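Hydrogenase expression/formation protein HypE (Desulfovibrio vulgaris subsp. vulgaris, PDB 2Z1U) binds ATP and magnesium ions and, as a HypE maturation protein, probably takes part in making the cyanide ligands of the hydrogenase metal centre. Local coordinates at residues Asp160-Gly165 with Ile215-Asp220; Asp166-Ser171 with Ile275-Glu280; Leu210-Ile215 with Glu280-Ala285; Glu232-Ser237 with Gly317-Glu322; Ser237-His242 with Gly303-Val308. All coordinates share one frame; numbering follows the deposited sequence.

In the fold
The five contacts illustrate how one alpha-beta domain changes its chemistry from core to surface. Contacts 1 and 2 are buried and meet at the same sheet, since strands 217-219 and 275-278 are neighbours; contact 2 is backbone pairing with apolar faces, whereas contact 1 uses arginines and a histidine at the sheet's edge and runs on to a metal ligand. Contact 5, partly buried, repeats the antiparallel pairing of contact 2 further across the sheet. Contact 4 touches it and shares Ser237, yet packs a helix by van der Waals contact alone. Contact 3, at the surface, sets two helix ends together and has neither strand pairing nor a clear hydrogen bond.

Contact 1 (Asp160-Gly165 with Ile215-Asp220); sequences DRARPG and IHVLRD. With MG (magnesium ion), chain C.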
# COMPACT_ATOMS: atom_id res chain seq x y z
N ASP A 160 21.22 11.69 -0.42
CA ASP A 160 21.99 12.90 -0.73
C ASP A 160 23.09 13.26 0.28
O ASP A 160 23.68 14.34 0.20
CB ASP A 160 21.04 14.09 -0.99
CG ASP A 160 20.30 14.56 0.26
OD1 ASP A 160 20.36 13.90 1.32
OD2 ASP A 160 19.63 15.60 0.16
N ARG A 161 23.39 12.35 1.21
CA ARG A 161 24.33 12.65 2.30
C ARG A 161 25.72 11.98 2.22
O ARG A 161 26.54 12.13 3.14
CB ARG A 161 23.66 12.36 3.66
CG ARG A 161 22.48 13.29 3.98
CD ARG A 161 22.05 13.22 5.45
NE ARG A 161 23.14 13.61 6.34
CZ ARG A 161 23.57 12.91 7.39
NH1 ARG A 161 22.98 11.77 7.75
NH2 ARG A 161 24.61 13.37 8.09
N ALA A 162 25.99 11.27 1.12
CA ALA A 162 27.33 10.73 0.88
C ALA A 162 28.29 11.89 0.63
O ALA A 162 27.99 12.78 -0.17
CB ALA A 162 27.34 9.77 -0.30
N ARG A 163 29.41 11.89 1.33
CA ARG A 163 30.37 12.99 1.22
C ARG A 163 31.79 12.47 0.99
O ARG A 163 32.09 11.32 1.34
CB ARG A 163 30.26 13.90 2.47
CG ARG A 163 30.92 13.36 3.75
CD ARG A 163 31.37 14.50 4.68
NE ARG A 163 32.27 14.07 5.77
CZ ARG A 163 31.96 14.09 7.07
NH1 ARG A 163 30.77 14.52 7.47
NH2 ARG A 163 32.85 13.69 7.98
N PRO A 164 32.67 13.28 0.35
CA PRO A 164 34.07 12.90 0.13
C PRO A 164 34.75 12.29 1.36
O PRO A 164 34.63 12.83 2.46
CB PRO A 164 34.75 14.22 -0.26
CG PRO A 164 33.64 15.02 -0.91
CD PRO A 164 32.35 14.59 -0.25
N GLY A 165 35.44 11.17 1.16
CA GLY A 165 36.13 10.48 2.24
C GLY A 165 35.33 9.37 2.93
O GLY A 165 35.90 8.60 3.71
N ILE A 215 25.77 7.86 10.51
CA ILE A 215 25.50 7.15 9.27
C ILE A 215 25.00 8.15 8.22
O ILE A 215 23.99 8.83 8.44
CB ILE A 215 24.44 6.02 9.46
CG1 ILE A 215 24.82 5.07 10.62
CG2 ILE A 215 24.22 5.25 8.15
CD1 ILE A 215 26.22 4.40 10.50
N HIS A 216 25.70 8.23 7.09
CA HIS A 216 25.29 9.15 6.03
C HIS A 216 24.21 8.59 5.11
O HIS A 216 23.22 9.27 4.88
CB HIS A 216 26.48 9.64 5.21
CG HIS A 216 27.41 10.54 5.96
ND1 HIS A 216 28.62 10.95 5.45
CD2 HIS A 216 27.30 11.12 7.18
CE1 HIS A 216 29.22 11.74 6.32
NE2 HIS A 216 28.44 11.86 7.38
N VAL A 217 24.42 7.38 4.58
CA VAL A 217 23.48 6.75 3.63
C VAL A 217 23.25 5.27 3.92
O VAL A 217 24.19 4.52 4.21
CB VAL A 217 23.93 6.85 2.14
CG1 VAL A 217 22.72 6.62 1.20
CG2 VAL A 217 24.59 8.18 1.85
N LEU A 218 21.99 4.86 3.84
CA LEU A 218 21.62 3.45 3.82
C LEU A 218 20.72 3.25 2.62
O LEU A 218 19.84 4.08 2.35
CB LEU A 218 20.85 3.05 5.11
CG LEU A 218 21.53 3.17 6.48
CD1 LEU A 218 20.50 3.03 7.63
CD2 LEU A 218 22.67 2.16 6.65
N ARG A 219 20.94 2.17 1.87
CA ARG A 219 20.02 1.81 0.79
C ARG A 219 20.10 0.31 0.53
O ARG A 219 21.18 -0.29 0.67
CB ARG A 219 20.30 2.61 -0.51
CG ARG A 219 19.25 2.37 -1.60
CD ARG A 219 19.05 3.57 -2.47
NE ARG A 219 18.52 4.73 -1.74
CZ ARG A 219 18.51 5.97 -2.23
NH1 ARG A 219 18.96 6.19 -3.46
NH2 ARG A 219 18.02 6.98 -1.52
N ASP A 220 18.99 -0.29 0.11
CA ASP A 220 18.95 -1.71 -0.19
C ASP A 220 19.05 -1.91 -1.71
O ASP A 220 18.23 -1.39 -2.46
CB ASP A 220 17.67 -2.34 0.39
CG ASP A 220 16.44 -1.62 -0.04
OD1 ASP A 220 16.50 -0.39 -0.28
OD2 ASP A 220 15.41 -2.27 -0.17
MG MG C . 15.01 0.43 -1.11
O HOH W 1 29.10 13.78 9.26
O HOH W 2 16.34 0.45 -3.23
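A classic beta bulge at His216 and Val217, both facing Ile277 on the next strand, is where the outermost strand 217-219 of the C-terminal domain's sheet meets the loop 160-165. The imidazole of His216 is set between two arginines. Arg161 crosses it at about a right angle, its NH2 3.6 Å from His216 CD2, and its chain bends at chi3 (60°, placing NE). Arg161 NH1 gives its stronger hydrogen bond to Ala156 O and only a weak one, 3.2 Å long, to Ile215 O. On the other flank the ring edge of His216 is presented to the guanidinium face of Arg163, with CE1 3.4 Å from NH1 and the planes 56° apart. A water joins the pair, 2.8 Å from His216 NE2 and weakly bound to Arg163 NH1, while His216 ND1 is hydrogen-bonded to Asp166. Beyond the ring, Ala162 CB rests on Val217 CG2 at 3.8 Å. Further along the strand, Arg219 forms salt bridges with Glu232 and with Asp41 of the second subunit. The strand ends at the ATP site between subunits, where Asp81 of this chain and Asp41 of the second subunit bind the same magnesium ion as Asp220 OD1, which is 1.9 Å from it.

Contact 2 (Asp166-Ser171 with Ile275-Glu280); sequences DAILIS and ICILPE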
# COMPACT_ATOMS: atom_id res chain seq x y z
N ASP A 166 34.03 9.31 2.64
CA ASP A 166 33.15 8.26 3.19
C ASP A 166 33.56 6.87 2.71
O ASP A 166 33.94 6.70 1.55
CB ASP A 166 31.70 8.51 2.78
CG ASP A 166 31.02 9.59 3.60
OD1 ASP A 166 31.62 10.14 4.55
OD2 ASP A 166 29.85 9.88 3.30
N ALA A 167 33.48 5.89 3.60
CA ALA A 167 33.63 4.50 3.20
C ALA A 167 32.30 3.98 2.66
O ALA A 167 31.24 4.44 3.06
CB ALA A 167 34.10 3.66 4.38
N ILE A 168 32.37 3.04 1.72
CA ILE A 168 31.17 2.37 1.21
C ILE A 168 31.27 0.94 1.65
O ILE A 168 32.24 0.25 1.31
CB ILE A 168 31.05 2.43 -0.34
CG1 ILE A 168 31.11 3.87 -0.85
CG2 ILE A 168 29.74 1.76 -0.80
CD1 ILE A 168 31.22 3.98 -2.39
N LEU A 169 30.31 0.54 2.48
CA LEU A 169 30.27 -0.81 3.04
C LEU A 169 29.09 -1.59 2.47
O LEU A 169 28.02 -1.03 2.19
CB LEU A 169 30.15 -0.76 4.58
CG LEU A 169 31.07 0.10 5.44
CD1 LEU A 169 30.69 -0.11 6.92
CD2 LEU A 169 32.56 -0.23 5.21
N ILE A 170 29.31 -2.88 2.29
CA ILE A 170 28.23 -3.79 1.91
C ILE A 170 28.03 -4.80 3.03
O ILE A 170 29.00 -5.19 3.71
CB ILE A 170 28.55 -4.48 0.56
CG1 ILE A 170 27.28 -5.00 -0.10
CG2 ILE A 170 29.61 -5.60 0.74
CD1 ILE A 170 26.30 -3.91 -0.58
N SER A 171 26.78 -5.22 3.22
CA SER A 171 26.43 -6.08 4.38
C SER A 171 26.55 -7.57 4.08
O SER A 171 26.47 -8.38 4.97
CB SER A 171 25.02 -5.76 4.90
OG SER A 171 24.05 -6.08 3.94
N ILE A 275 23.60 -1.25 1.59
CA ILE A 275 24.79 -0.45 1.44
C ILE A 275 24.79 0.55 2.59
O ILE A 275 23.76 1.16 2.88
CB ILE A 275 24.80 0.30 0.07
CG1 ILE A 275 25.00 -0.70 -1.06
CG2 ILE A 275 25.91 1.36 0.01
CD1 ILE A 275 23.86 -0.74 -2.05
N CYS A 276 25.95 0.72 3.22
CA CYS A 276 26.09 1.69 4.28
C CYS A 276 27.26 2.62 3.97
O CYS A 276 28.39 2.18 3.78
CB CYS A 276 26.31 0.96 5.63
SG CYS A 276 26.74 2.03 7.02
N ILE A 277 26.96 3.91 3.92
CA ILE A 277 27.98 4.94 3.64
C ILE A 277 28.06 5.87 4.85
O ILE A 277 27.03 6.31 5.37
CB ILE A 277 27.66 5.69 2.31
CG1 ILE A 277 27.71 4.69 1.14
CG2 ILE A 277 28.68 6.81 2.04
CD1 ILE A 277 27.13 5.18 -0.18
N LEU A 278 29.30 6.13 5.30
CA LEU A 278 29.59 6.85 6.54
C LEU A 278 31.07 7.30 6.58
O LEU A 278 31.92 6.71 5.91
CB LEU A 278 29.27 5.95 7.75
CG LEU A 278 30.29 4.93 8.30
CD1 LEU A 278 29.71 4.33 9.55
CD2 LEU A 278 30.64 3.83 7.30
N PRO A 279 31.40 8.33 7.40
CA PRO A 279 32.80 8.77 7.50
C PRO A 279 33.78 7.64 7.82
O PRO A 279 33.44 6.67 8.50
CB PRO A 279 32.78 9.75 8.67
CG PRO A 279 31.40 10.27 8.69
CD PRO A 279 30.52 9.13 8.27
N GLU A 280 35.01 7.81 7.33
CA GLU A 280 36.06 6.81 7.48
C GLU A 280 36.30 6.34 8.91
O GLU A 280 36.50 5.14 9.13
CB GLU A 280 37.36 7.34 6.84
CG GLU A 280 38.56 6.38 6.84
CD GLU A 280 38.22 4.98 6.35
OE1 GLU A 280 38.65 4.00 7.02
OE2 GLU A 280 37.54 4.84 5.32
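Asp166, just ahead of the paired residues, has CG anti to the carbonyl carbon (chi1 -78°), which sets its carboxylate beside Pro279. Its CB touches Ile277 CG2 at 3.5 Å, OD1 lies by the proline ring, and OD2, besides its His216 partner, accepts from the amide of Arg163. Ala167 follows as a hydrogen-bonded pair with Leu278; its N donates to Leu278 O at 2.9 Å, but the return bond from Leu278 N to Ala167 O is weak at 3.4 Å. Its methyl also meets Glu280, whose carboxylate is salt-bridged to Arg301. Ile168 turns to the other face, side by side with Ile277 and Ile275 and pointing the same way, CG2 to CG2 of Ile275 at 3.9 Å. Leu169 and Cys276 exchange two good backbone bonds, the straighter from Cys276 N to Leu169 O at 169°. Leu169 CD1 reaches Leu278 CD2 at 4.0 Å, the two leucine side chains crossing at a slant. Ile170 CD1 presses on Ile275 CG1 at 3.5 Å, tighter than usual for two carbons. Helix 225-237 covers the face with Ile168, Ile275 and Ile277, and helix 280-291 the face with Ala167, Leu169 and Leu278, as in the core of a layered alpha-beta domain with its antiparallel strands sandwiched between helices.

Contact 3 (Leu210-Ile215 with Glu280-Ala285); sequences LEVGDI and EERAEA
Val212 and Arg282 run antiparallel alongside one another where helix 202-212 ends beside the N-terminal part of helix 280-291. The close part lies round the guanidinium of Arg282. The carbonyl O of Val212 stands over the centre of one of its faces, 3.6 Å above the plane, and Asp214 CB meets its edge in plane, 3.2 Å from Arg282 NE. The Arg282 chain bends at chi2 (101°, placing CD) and again at chi3, which folds it across the helix end, where Gly213 leaves the helical path with positive phi. Packing is looser between the aliphatic groups: Val212 CG1 is 4.0 Å from Arg282 CG and 4.2 Å from CB of the exposed Ala285, while Val212 also touches Leu278, Ala286 and Val289. The carboxylate of Asp214 belongs to this looser part too. It is turned 74° from the guanidinium, and its OD2 sits 4.1 Å from Arg282 NE, well out of the guanidinium plane, with no N-H aimed at it. The joint between the helices is largely packing, probably helped by the carbonyl dipole of Val212 over the cation; the carboxylate probably adds attraction through charge alone, without the directional hold of a salt bridge.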
# COMPACT_ATOMS: atom_id res chain seq x y z
N LEU A 210 22.28 3.91 16.28
CA LEU A 210 22.37 4.27 17.70
C LEU A 210 23.71 4.03 18.39
O LEU A 210 24.04 4.74 19.34
CB LEU A 210 21.26 3.57 18.50
CG LEU A 210 19.83 3.86 18.05
CD1 LEU A 210 18.88 2.97 18.81
CD2 LEU A 210 19.50 5.33 18.25
N GLU A 211 24.46 3.03 17.94
CA GLU A 211 25.72 2.68 18.60
C GLU A 211 26.97 3.10 17.83
O GLU A 211 27.96 3.51 18.43
CB GLU A 211 25.76 1.21 19.01
CG GLU A 211 24.63 0.88 20.00
CD GLU A 211 24.73 -0.50 20.63
OE1 GLU A 211 23.73 -1.24 20.57
OE2 GLU A 211 25.80 -0.83 21.18
N VAL A 212 26.93 3.02 16.51
CA VAL A 212 28.06 3.45 15.68
C VAL A 212 27.93 4.96 15.41
O VAL A 212 28.87 5.72 15.69
CB VAL A 212 28.18 2.62 14.37
CG1 VAL A 212 29.30 3.15 13.48
CG2 VAL A 212 28.39 1.15 14.72
N GLY A 213 26.76 5.36 14.91
CA GLY A 213 26.42 6.77 14.69
C GLY A 213 27.04 7.43 13.46
O GLY A 213 27.96 6.89 12.85
N ASP A 214 26.51 8.60 13.11
CA ASP A 214 26.97 9.40 11.96
C ASP A 214 26.85 8.63 10.64
O ASP A 214 27.69 8.74 9.76
CB ASP A 214 28.40 9.95 12.19
CG ASP A 214 28.67 11.25 11.42
OD1 ASP A 214 27.73 11.85 10.86
OD2 ASP A 214 29.85 11.68 11.38
N ILE A 215 25.77 7.86 10.51
CA ILE A 215 25.50 7.15 9.27
C ILE A 215 25.00 8.15 8.22
O ILE A 215 23.99 8.83 8.44
CB ILE A 215 24.44 6.02 9.46
CG1 ILE A 215 24.82 5.07 10.62
CG2 ILE A 215 24.22 5.25 8.15
CD1 ILE A 215 26.22 4.40 10.50
N GLU A 280 35.01 7.81 7.33
CA GLU A 280 36.06 6.81 7.48
C GLU A 280 36.30 6.34 8.91
O GLU A 280 36.50 5.14 9.13
CB GLU A 280 37.36 7.34 6.84
CG GLU A 280 38.56 6.38 6.84
CD GLU A 280 38.22 4.98 6.35
OE1 GLU A 280 38.65 4.00 7.02
OE2 GLU A 280 37.54 4.84 5.32
N GLU A 281 36.25 7.24 9.89
CA GLU A 281 36.63 6.86 11.27
C GLU A 281 35.59 5.99 12.00
O GLU A 281 35.88 5.41 13.05
CB GLU A 281 37.07 8.08 12.11
CG GLU A 281 35.96 8.83 12.85
CD GLU A 281 35.30 9.91 12.01
OE1 GLU A 281 35.63 10.04 10.81
OE2 GLU A 281 34.45 10.64 12.57
N ARG A 282 34.40 5.89 11.41
CA ARG A 282 33.35 5.01 11.91
C ARG A 282 33.23 3.72 11.11
O ARG A 282 32.45 2.84 11.48
CB ARG A 282 32.01 5.74 11.92
CG ARG A 282 31.63 6.36 13.25
CD ARG A 282 31.89 7.85 13.30
NE ARG A 282 30.74 8.56 13.86
CZ ARG A 282 30.57 8.84 15.15
NH1 ARG A 282 31.48 8.48 16.04
NH2 ARG A 282 29.47 9.48 15.54
N ALA A 283 33.99 3.61 10.01
CA ALA A 283 33.84 2.52 9.03
C ALA A 283 34.09 1.14 9.62
O ALA A 283 33.34 0.19 9.35
CB ALA A 283 34.75 2.76 7.83
N GLU A 284 35.14 1.04 10.42
CA GLU A 284 35.55 -0.19 11.07
C GLU A 284 34.49 -0.68 12.07
O GLU A 284 34.08 -1.85 12.03
CB GLU A 284 36.91 0.03 11.73
CG GLU A 284 37.94 -1.05 11.47
CD GLU A 284 38.07 -1.45 10.01
OE1 GLU A 284 38.45 -0.60 9.17
OE2 GLU A 284 37.79 -2.62 9.70
N ALA A 285 34.00 0.21 12.93
CA ALA A 285 32.92 -0.11 13.87
C ALA A 285 31.63 -0.54 13.14
O ALA A 285 31.02 -1.54 13.52
CB ALA A 285 32.66 1.06 14.82

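Contact 4 (Glu232-Ser237 with Gly317-Glu322); sequences EIAGQS and GQVVME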
# COMPACT_ATOMS: atom_id res chain seq x y z
N GLU A 232 22.42 5.94 -7.97
CA GLU A 232 21.40 6.78 -7.33
C GLU A 232 22.05 7.66 -6.27
O GLU A 232 21.87 8.87 -6.27
CB GLU A 232 20.30 5.94 -6.67
CG GLU A 232 19.48 5.13 -7.63
CD GLU A 232 18.46 4.28 -6.90
OE1 GLU A 232 17.53 3.78 -7.55
OE2 GLU A 232 18.56 4.16 -5.67
N ILE A 233 22.84 7.03 -5.40
CA ILE A 233 23.48 7.73 -4.31
C ILE A 233 24.50 8.74 -4.86
O ILE A 233 24.49 9.91 -4.48
CB ILE A 233 24.14 6.75 -3.32
CG1 ILE A 233 23.07 5.92 -2.59
CG2 ILE A 233 25.11 7.49 -2.40
CD1 ILE A 233 23.58 4.56 -2.06
N ALA A 234 25.37 8.30 -5.76
CA ALA A 234 26.31 9.23 -6.40
C ALA A 234 25.59 10.45 -7.01
O ALA A 234 26.04 11.58 -6.84
CB ALA A 234 27.18 8.51 -7.43
N GLY A 235 24.47 10.21 -7.70
CA GLY A 235 23.67 11.27 -8.29
C GLY A 235 23.01 12.21 -7.29
O GLY A 235 23.09 13.43 -7.44
N GLN A 236 22.38 11.65 -6.26
CA GLN A 236 21.73 12.44 -5.21
C GLN A 236 22.76 13.22 -4.40
O GLN A 236 22.49 14.33 -3.97
CB GLN A 236 20.93 11.54 -4.25
CG GLN A 236 19.67 10.93 -4.86
CD GLN A 236 18.79 10.26 -3.84
OE1 GLN A 236 17.73 10.78 -3.49
NE2 GLN A 236 19.19 9.09 -3.38
N SER A 237 23.93 12.62 -4.18
CA SER A 237 24.99 13.27 -3.40
C SER A 237 25.92 14.11 -4.27
O SER A 237 26.80 14.80 -3.76
CB SER A 237 25.78 12.25 -2.59
OG SER A 237 24.93 11.53 -1.71
N GLY A 317 27.76 11.87 -9.99
CA GLY A 317 26.79 10.84 -10.32
C GLY A 317 27.35 9.56 -10.91
O GLY A 317 26.60 8.61 -11.11
N GLN A 318 28.65 9.51 -11.18
CA GLN A 318 29.22 8.33 -11.82
C GLN A 318 29.79 7.32 -10.82
O GLN A 318 30.19 7.68 -9.72
CB GLN A 318 30.28 8.72 -12.87
CG GLN A 318 29.67 9.39 -14.11
CD GLN A 318 30.60 9.36 -15.32
OE1 GLN A 318 31.74 9.81 -15.27
NE2 GLN A 318 30.09 8.83 -16.43
N VAL A 319 29.80 6.06 -11.22
CA VAL A 319 30.30 4.99 -10.37
C VAL A 319 31.41 4.25 -11.10
O VAL A 319 31.16 3.62 -12.13
CB VAL A 319 29.18 4.00 -10.02
CG1 VAL A 319 29.73 2.85 -9.16
CG2 VAL A 319 28.04 4.71 -9.27
N VAL A 320 32.62 4.35 -10.58
CA VAL A 320 33.76 3.69 -11.21
C VAL A 320 34.39 2.57 -10.39
O VAL A 320 34.77 2.73 -9.22
CB VAL A 320 34.80 4.70 -11.82
CG1 VAL A 320 34.61 6.13 -11.28
CG2 VAL A 320 36.25 4.21 -11.71
N MET A 321 34.46 1.41 -11.03
CA MET A 321 34.97 0.21 -10.39
C MET A 321 36.38 -0.04 -10.85
O MET A 321 36.64 -0.14 -12.08
CB MET A 321 34.08 -1.00 -10.72
CG MET A 321 34.46 -2.28 -9.97
SD MET A 321 33.21 -3.58 -10.09
CE MET A 321 33.36 -4.11 -11.79
N GLU A 322 37.31 -0.10 -9.90
CA GLU A 322 38.63 -0.62 -10.21
C GLU A 322 38.49 -2.13 -10.37
O GLU A 322 38.07 -2.85 -9.46
CB GLU A 322 39.67 -0.30 -9.14
CG GLU A 322 41.02 -0.90 -9.48
CD GLU A 322 42.09 -0.63 -8.46
OE1 GLU A 322 41.91 0.31 -7.66
OE2 GLU A 322 43.10 -1.36 -8.45
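Ala234 points its methyl toward the turn that leads into strand 319-322. Its CB lies over the carbonyl group of Gly317, 3.6 Å from the carbon C, and continues to the next peptide, 3.9 Å from Gln318 O. Beyond the peptides it reaches a single side chain, that of Val319, whose branch CG2 comes within 4.3 Å. Val319 is directed to the side of the 232-237 turn, where it also packs on Leu230 and Asn231 of the helix; CG1 stands anti to the backbone N (chi1 178°), and it is the other branch that touches the alanine. Gln318 points away, its OE1 hydrogen-bonded to the amide of Arg315.

The second half of the contact has no side chains at all. Gly235 and Gly317 bring their CA atoms to 3.7 Å, and Gly317 CA also sits 3.5 Å from Ala234 C, so Gly317 CA rests over the 234-235 peptide of the helix. Gly317 has positive phi (94°), and this shapes the turn that lays it there. No hydrogen bond passes between the segments: the helical amides are used within the helix, as in Gln236 N to Glu232 O at 2.8 Å, and Gly317 O receives a weak bond from Asn231. The fit is one of small residues and backbone.

Helix 225-237 runs between strands 217-219 and 240-244, a beta-alpha-beta crossover that passes strands 275-278, 167-170 and 300-306; its last turns rest here, beside strand 319-322, which is paired with 240-244 and with 328-330. Glu232 and Gln236 face the second subunit, meeting His20 and Thr38 of that chain.

Contact 5 (Ser237-His242 with Gly303-Val308); sequences SQAVCH and GSVKSV
Val240 and Lys306 exchange both of their backbone hydrogen bonds, and so do His242 and Ser304, giving two antiparallel hydrogen-bonded pairs with Cys241 and Val305 as the non-hydrogen-bonded pair between them. All four bonds are well formed, 2.9 to 3.1 Å long: Val240 N to Lys306 O is 3.1 Å at 172°, and His242 N to Ser304 O is 2.9 Å at 171°. His242 O receives, besides Ser304 N, a CA-H...O contact from Gly303 CA at 3.0 Å. The amides just before the strand are satisfied by the helix it leaves, for a Schellman motif with Gln238 at positive phi ties Ala239 N to Ala234 O and Gln238 N to Gly235 O; Gln238 NE2 also bonds to Gly235 O.

On the sheet face that carries His242 and Lys306, the two side chains cross at about a right angle, Lys306 CD 3.6 Å from His242 CD2. The lysine chain is extended until chi4 (58°) turns NZ back to Ser304 OG, 2.7 Å away, so the ammonium has a partner on its own strand. Next to Val240, Ala239 CB packs on Val305 CG1 at 3.7 Å. On the other face of the sheet, Cys241 and Val305 both touch Ile168.

Both strands are internal to the sheet. Cys241 bonds by its backbone to Gln318 and Val320, at strand 319-322, and Gly303 to Ile168, which sets the pair between strands 319-322 and 167-170.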
# COMPACT_ATOMS: atom_id res chain seq x y z
N SER A 237 23.93 12.62 -4.18
CA SER A 237 24.99 13.27 -3.40
C SER A 237 25.92 14.11 -4.27
O SER A 237 26.80 14.80 -3.76
CB SER A 237 25.78 12.25 -2.59
OG SER A 237 24.93 11.53 -1.71
N GLN A 238 25.73 14.05 -5.58
CA GLN A 238 26.61 14.78 -6.53
C GLN A 238 28.09 14.50 -6.26
O GLN A 238 28.90 15.41 -6.12
CB GLN A 238 26.30 16.28 -6.55
CG GLN A 238 24.94 16.58 -7.16
CD GLN A 238 24.92 16.27 -8.65
OE1 GLN A 238 25.58 16.96 -9.43
NE2 GLN A 238 24.19 15.24 -9.03
N ALA A 239 28.41 13.22 -6.20
CA ALA A 239 29.76 12.77 -5.94
C ALA A 239 30.03 11.58 -6.84
O ALA A 239 29.19 11.20 -7.65
CB ALA A 239 29.92 12.38 -4.47
N VAL A 240 31.21 11.00 -6.72
CA VAL A 240 31.52 9.81 -7.48
C VAL A 240 31.86 8.67 -6.53
O VAL A 240 32.58 8.86 -5.55
CB VAL A 240 32.55 10.08 -8.65
CG1 VAL A 240 33.27 11.42 -8.51
CG2 VAL A 240 33.51 8.92 -8.87
N CYS A 241 31.26 7.51 -6.77
CA CYS A 241 31.54 6.33 -5.97
C CYS A 241 32.64 5.53 -6.64
O CYS A 241 32.57 5.26 -7.85
CB CYS A 241 30.27 5.49 -5.77
SG CYS A 241 29.02 6.30 -4.75
N HIS A 242 33.68 5.21 -5.88
CA HIS A 242 34.77 4.37 -6.35
C HIS A 242 34.71 3.02 -5.64
O HIS A 242 34.72 2.96 -4.42
CB HIS A 242 36.13 5.05 -6.14
CG HIS A 242 36.41 6.14 -7.13
ND1 HIS A 242 37.19 5.95 -8.25
CD2 HIS A 242 35.99 7.43 -7.18
CE1 HIS A 242 37.25 7.08 -8.94
NE2 HIS A 242 36.53 7.99 -8.31
N GLY A 303 34.56 0.18 -1.15
CA GLY A 303 35.01 1.38 -1.84
C GLY A 303 34.88 2.64 -1.01
O GLY A 303 34.81 2.59 0.22
N SER A 304 34.87 3.78 -1.69
CA SER A 304 34.84 5.08 -1.03
C SER A 304 34.12 6.14 -1.87
O SER A 304 33.95 5.97 -3.09
CB SER A 304 36.26 5.54 -0.65
OG SER A 304 37.06 5.79 -1.80
N VAL A 305 33.70 7.22 -1.21
CA VAL A 305 33.13 8.37 -1.91
C VAL A 305 34.22 9.44 -2.10
O VAL A 305 35.02 9.69 -1.20
CB VAL A 305 31.91 8.94 -1.15
CG1 VAL A 305 31.32 10.14 -1.89
CG2 VAL A 305 30.84 7.84 -0.94
N LYS A 306 34.25 10.03 -3.30
CA LYS A 306 35.24 11.04 -3.67
C LYS A 306 34.58 12.23 -4.35
O LYS A 306 33.52 12.09 -4.98
CB LYS A 306 36.32 10.43 -4.58
CG LYS A 306 37.28 9.48 -3.86
CD LYS A 306 38.33 8.89 -4.79
CE LYS A 306 39.48 8.24 -4.00
NZ LYS A 306 39.05 7.16 -3.08
N SER A 307 35.19 13.40 -4.21
CA SER A 307 34.72 14.61 -4.88
C SER A 307 35.03 14.53 -6.38
O SER A 307 35.93 13.79 -6.80
CB SER A 307 35.34 15.85 -4.25
OG SER A 307 36.76 15.80 -4.31
N VAL A 308 34.27 15.28 -7.19
CA VAL A 308 34.45 15.33 -8.64
C VAL A 308 35.86 15.78 -9.00
O VAL A 308 36.32 16.82 -8.52
CB VAL A 308 33.43 16.28 -9.32
CG1 VAL A 308 33.76 16.46 -10.81
CG2 VAL A 308 32.03 15.76 -9.14